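Local coordinates for protein extracellular ligand-binding receptor (Verminephrobacter eiseniae, PDB 4M88) that probably binds an amino acid outside the cytoplasmic membrane and delivers it to an ABC transporter, at residues Ala123-Lys126 against Gln127-Glu130; Ser156-Ala159 against Val160-Ala164. All coordinates share one frame; numbering follows the deposited sequence.

Contact 1. Residues Ala123-Lys126 against Gln127-Glu130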
loop_
_atom_site.group_PDB
_atom_site.type_symbol
_atom_site.label_atom_id
_atom_site.label_comp_id
_atom_site.label_asym_id
_atom_site.label_seq_id
_atom_site.Cartn_x
_atom_site.Cartn_y
_atom_site.Cartn_z
ATOM N N ALA A 123 -6.262 -3.485 1.953
ATOM C CA ALA A 123 -6.853 -3.340 3.279
ATOM C C ALA A 123 -6.265 -2.097 3.941
ATOM O O ALA A 123 -5.137 -1.678 3.628
ATOM C CB ALA A 123 -6.570 -4.574 4.126
ATOM N N GLY A 124 -7.017 -1.495 4.855
ATOM C CA GLY A 124 -6.538 -0.289 5.507
ATOM C C GLY A 124 -5.514 -0.542 6.606
ATOM O O GLY A 124 -5.426 -1.654 7.137
ATOM N N ASP A 125 -4.738 0.494 6.927
ATOM C CA ASP A 125 -3.804 0.459 8.047
ATOM C C ASP A 125 -4.500 0.025 9.329
ATOM O O ASP A 125 -3.898 -0.663 10.151
ATOM C CB ASP A 125 -3.150 1.834 8.257
ATOM C CG ASP A 125 -2.070 2.137 7.227
ATOM O OD1 ASP A 125 -1.887 1.321 6.298
ATOM O OD2 ASP A 125 -1.420 3.206 7.347
ATOM N N LYS A 126 -5.767 0.401 9.501
ATOM C CA LYS A 126 -6.448 0.082 10.758
ATOM C C LYS A 126 -6.589 -1.424 10.951
ATOM O O LYS A 126 -6.295 -1.972 12.024
ATOM C CB LYS A 126 -7.812 0.769 10.828
ATOM C CG LYS A 126 -8.583 0.487 12.114
ATOM C CD LYS A 126 -9.783 1.413 12.259
ATOM C CE LYS A 126 -10.665 0.968 13.420
ATOM N NZ LYS A 126 -11.622 2.038 13.787
ATOM N N GLN A 127 -7.024 -2.105 9.900
ATOM C CA GLN A 127 -7.179 -3.547 9.986
ATOM C C GLN A 127 -5.826 -4.223 10.101
ATOM O O GLN A 127 -5.683 -5.206 10.830
ATOM C CB GLN A 127 -7.923 -4.090 8.784
ATOM C CG GLN A 127 -8.414 -5.506 9.028
ATOM C CD GLN A 127 -8.878 -6.175 7.760
ATOM O OE1 GLN A 127 -9.090 -5.521 6.738
ATOM N NE2 GLN A 127 -9.039 -7.488 7.817
ATOM N N GLU A 128 -4.828 -3.712 9.389
ATOM C CA GLU A 128 -3.477 -4.261 9.529
ATOM C C GLU A 128 -2.937 -4.120 10.955
ATOM O O GLU A 128 -2.327 -5.049 11.496
ATOM C CB GLU A 128 -2.517 -3.610 8.531
ATOM C CG GLU A 128 -2.889 -3.925 7.087
ATOM C CD GLU A 128 -1.755 -3.664 6.108
ATOM O OE1 GLU A 128 -0.776 -2.982 6.491
ATOM O OE2 GLU A 128 -1.845 -4.157 4.959
ATOM N N ILE A 129 -3.141 -2.951 11.551
ATOM C CA ILE A 129 -2.696 -2.703 12.925
ATOM C C ILE A 129 -3.450 -3.562 13.947
ATOM O O ILE A 129 -2.850 -4.060 14.915
ATOM C CB ILE A 129 -2.817 -1.204 13.264
ATOM C CG1 ILE A 129 -1.679 -0.426 12.585
ATOM C CG2 ILE A 129 -2.764 -0.974 14.764
ATOM C CD1 ILE A 129 -1.936 1.078 12.503
ATOM N N GLU A 130 -4.754 -3.747 13.741
ATOM C CA GLU A 130 -5.523 -4.622 14.627
ATOM C C GLU A 130 -4.985 -6.048 14.560
ATOM O O GLU A 130 -4.852 -6.723 15.585
ATOM C CB GLU A 130 -7.014 -4.575 14.296
ATOM C CG GLU A 130 -7.686 -3.264 14.734
ATOM C CD GLU A 130 -9.086 -3.075 14.154
ATOM O OE1 GLU A 130 -9.433 -3.751 13.156
ATOM O OE2 GLU A 130 -9.839 -2.238 14.700
HETATM O O HOH W 1 -9.346 -2.806 5.939
#
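Gly124, at the N-cap position, starts the first turn of helix 125-138 by accepting the backbone N-H of Glu128 at its O, and the next two carbonyls, of Asp125 and Lys126, take the N-H groups of Ile129 and Glu130 in the same i to i+4 pattern. The shortest of the three runs from Ile129 N to Asp125 O, 2.8 Å. A water bridges the start of the helix and the Gln127 side chain: it accepts from Gly124 N at 2.9 Å and donates to Gln127 OE1 at 2.8 Å. The extended Gln127 chain, with CG anti to its own backbone N (chi1 -165°), leans toward the N-terminal end of the helix and also lays OE1 against Ala123 CB, 3.8 Å away. Its NE2 is held by the backbone O of Arg342, so both ends of the amide are engaged and its rotation is fixed. Glu128 also runs back toward the N-terminal end, on another side of the helix, with CG 3.4 Å from Gly124 O. Its carboxylate comes near that of Asp125, OE1 to OD1 4.4 Å, a proximity of like charges that hydrogen bonds from outside probably ease: Ser231 binds Glu128 OE2 and Tyr232 binds Asp125 OD1. Asp125 OD2 hydrogen-bonds a glycerol, probably from the crystallisation liquor. Lys126 and Glu130 meet at an oblique angle by their flanks, CE of Lys126 lying 3.5 Å from OE2 of Glu130, while NZ stands 4.7 Å from that oxygen, too far for a charged contact. This is a helix N terminus with glycine at the N-cap position, Asp125 beside the glycerol and Glu128 on Ser231, in a periplasmic binding protein fold.

Contact 2. Residues Ser156-Ala159 against Val160-Ala164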
loop_
_atom_site.group_PDB
_atom_site.type_symbol
_atom_site.label_atom_id
_atom_site.label_comp_id
_atom_site.label_asym_id
_atom_site.label_seq_id
_atom_site.Cartn_x
_atom_site.Cartn_y
_atom_site.Cartn_z
ATOM N N SER A 156 -1.934 9.368 12.789
ATOM C CA SER A 156 -3.165 8.611 12.574
ATOM C C SER A 156 -2.928 7.149 12.910
ATOM O O SER A 156 -3.744 6.526 13.585
ATOM C CB SER A 156 -3.657 8.741 11.125
ATOM O OG SER A 156 -4.741 7.857 10.863
ATOM N N GLY A 157 -1.810 6.608 12.432
ATOM C CA GLY A 157 -1.430 5.244 12.761
ATOM C C GLY A 157 -1.271 5.053 14.261
ATOM O O GLY A 157 -1.749 4.072 14.825
HETATM N N MSE A 158 -0.618 6.005 14.919
HETATM C CA MSE A 158 -0.370 5.884 16.353
HETATM C C MSE A 158 -1.687 5.860 17.123
HETATM O O MSE A 158 -1.857 5.083 18.062
HETATM C CB MSE A 158 0.508 7.041 16.837
HETATM C CG MSE A 158 0.922 6.922 18.285
HETATM SE SE MSE A 158 2.087 5.370 18.528
HETATM C CE MSE A 158 1.136 4.541 19.999
ATOM N N ALA A 159 -2.629 6.707 16.723
ATOM C CA ALA A 159 -3.935 6.730 17.382
ATOM C C ALA A 159 -4.659 5.405 17.176
ATOM O O ALA A 159 -5.353 4.926 18.073
ATOM C CB ALA A 159 -4.792 7.889 16.862
ATOM N N VAL A 160 -4.507 4.821 15.989
ATOM C CA VAL A 160 -5.129 3.532 15.707
ATOM C C VAL A 160 -4.532 2.436 16.587
ATOM O O VAL A 160 -5.266 1.599 17.124
ATOM C CB VAL A 160 -5.022 3.169 14.203
ATOM C CG1 VAL A 160 -5.393 1.722 13.967
ATOM C CG2 VAL A 160 -5.931 4.084 13.389
ATOM N N VAL A 161 -3.209 2.444 16.747
ATOM C CA VAL A 161 -2.553 1.479 17.629
ATOM C C VAL A 161 -3.087 1.617 19.048
ATOM O O VAL A 161 -3.402 0.623 19.693
ATOM C CB VAL A 161 -1.002 1.609 17.640
ATOM C CG1 VAL A 161 -0.406 0.491 18.477
ATOM C CG2 VAL A 161 -0.443 1.520 16.231
ATOM N N GLN A 162 -3.211 2.851 19.534
ATOM C CA GLN A 162 -3.687 3.056 20.906
ATOM C C GLN A 162 -5.089 2.480 21.090
ATOM O O GLN A 162 -5.384 1.856 22.115
ATOM C CB GLN A 162 -3.675 4.545 21.276
ATOM C CG GLN A 162 -2.285 5.166 21.280
ATOM C CD GLN A 162 -2.315 6.674 21.510
ATOM O OE1 GLN A 162 -3.364 7.308 21.405
ATOM N NE2 GLN A 162 -1.160 7.249 21.827
ATOM N N GLU A 163 -5.954 2.680 20.100
ATOM C CA GLU A 163 -7.325 2.179 20.198
ATOM C C GLU A 163 -7.353 0.646 20.092
ATOM O O GLU A 163 -8.128 -0.022 20.784
ATOM C CB GLU A 163 -8.206 2.801 19.115
ATOM C CG GLU A 163 -9.641 2.282 19.102
ATOM C CD GLU A 163 -10.468 2.751 20.298
ATOM O OE1 GLU A 163 -10.017 3.658 21.035
ATOM O OE2 GLU A 163 -11.578 2.207 20.496
ATOM N N ALA A 164 -6.492 0.099 19.237
ATOM C CA ALA A 164 -6.417 -1.348 19.045
ATOM C C ALA A 164 -5.958 -2.042 20.316
ATOM O O ALA A 164 -6.503 -3.081 20.697
ATOM C CB ALA A 164 -5.487 -1.692 17.885
#
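Val161 N donates to Gly157 O at 2.9 Å, the shortest of four i to i+4 bonds that join Ser156-Ala159 to the following turn of helix 152-166. The donor lies nearly in line with the carbonyl, and the same oxygen is shouldered by CG2 of Val161 at 3.2 Å. That methyl sits beside its own backbone N because CG1 is anti to it (chi1 -175°). Val160 repeats the arrangement one residue earlier: its N-H bonds to Ser156 O, and its CG2 lies 3.3 Å from that oxygen. On another side of the helix, the selenomethionine Met158 bends at chi2 (65°) and again at chi3, which carries its methyl CE forward to Gln162. There CE packs against Gln162 CG at 3.7 Å and comes 4.0 Å from NE2, the two side chains crossing at about a right angle. Gln162 CG also leans on Met158 O, the acceptor of its own N-H, so the aliphatic part of the glutamine covers a carbonyl already in use. The Met158 methyl reaches Val161 more loosely, 4.3 Å from CB. Met158 and Val161 look inward onto Thr146 of strand 143-149 and Leu175 of strand 174-180, placing this helix as the connection of a beta-alpha-beta unit; Val161 further meets strand 201-205, and Val160 and Ala164 pack on helix 125-138.

In the fold
Both contacts are local and neither closes a long loop: contact 1 joins the end of a loop to the first turn of helix 125-138, contact 2 joins successive turns of helix 152-166. They follow in series, without nesting or crossing: strand 143-149 leads from the first helix to the second, and the chain continues into strand 174-180. Their centres lie about 10 Å apart and the two helices touch directly: Ile129 CG2 meets Val161 CG2 at 3.7 Å, and Ile129 CD1 approaches Val160 CG1 at 3.8 Å. This apolar seam ties the start of helix 125-138 to the middle of helix 152-166, in the domain built on the seven-stranded mixed sheet.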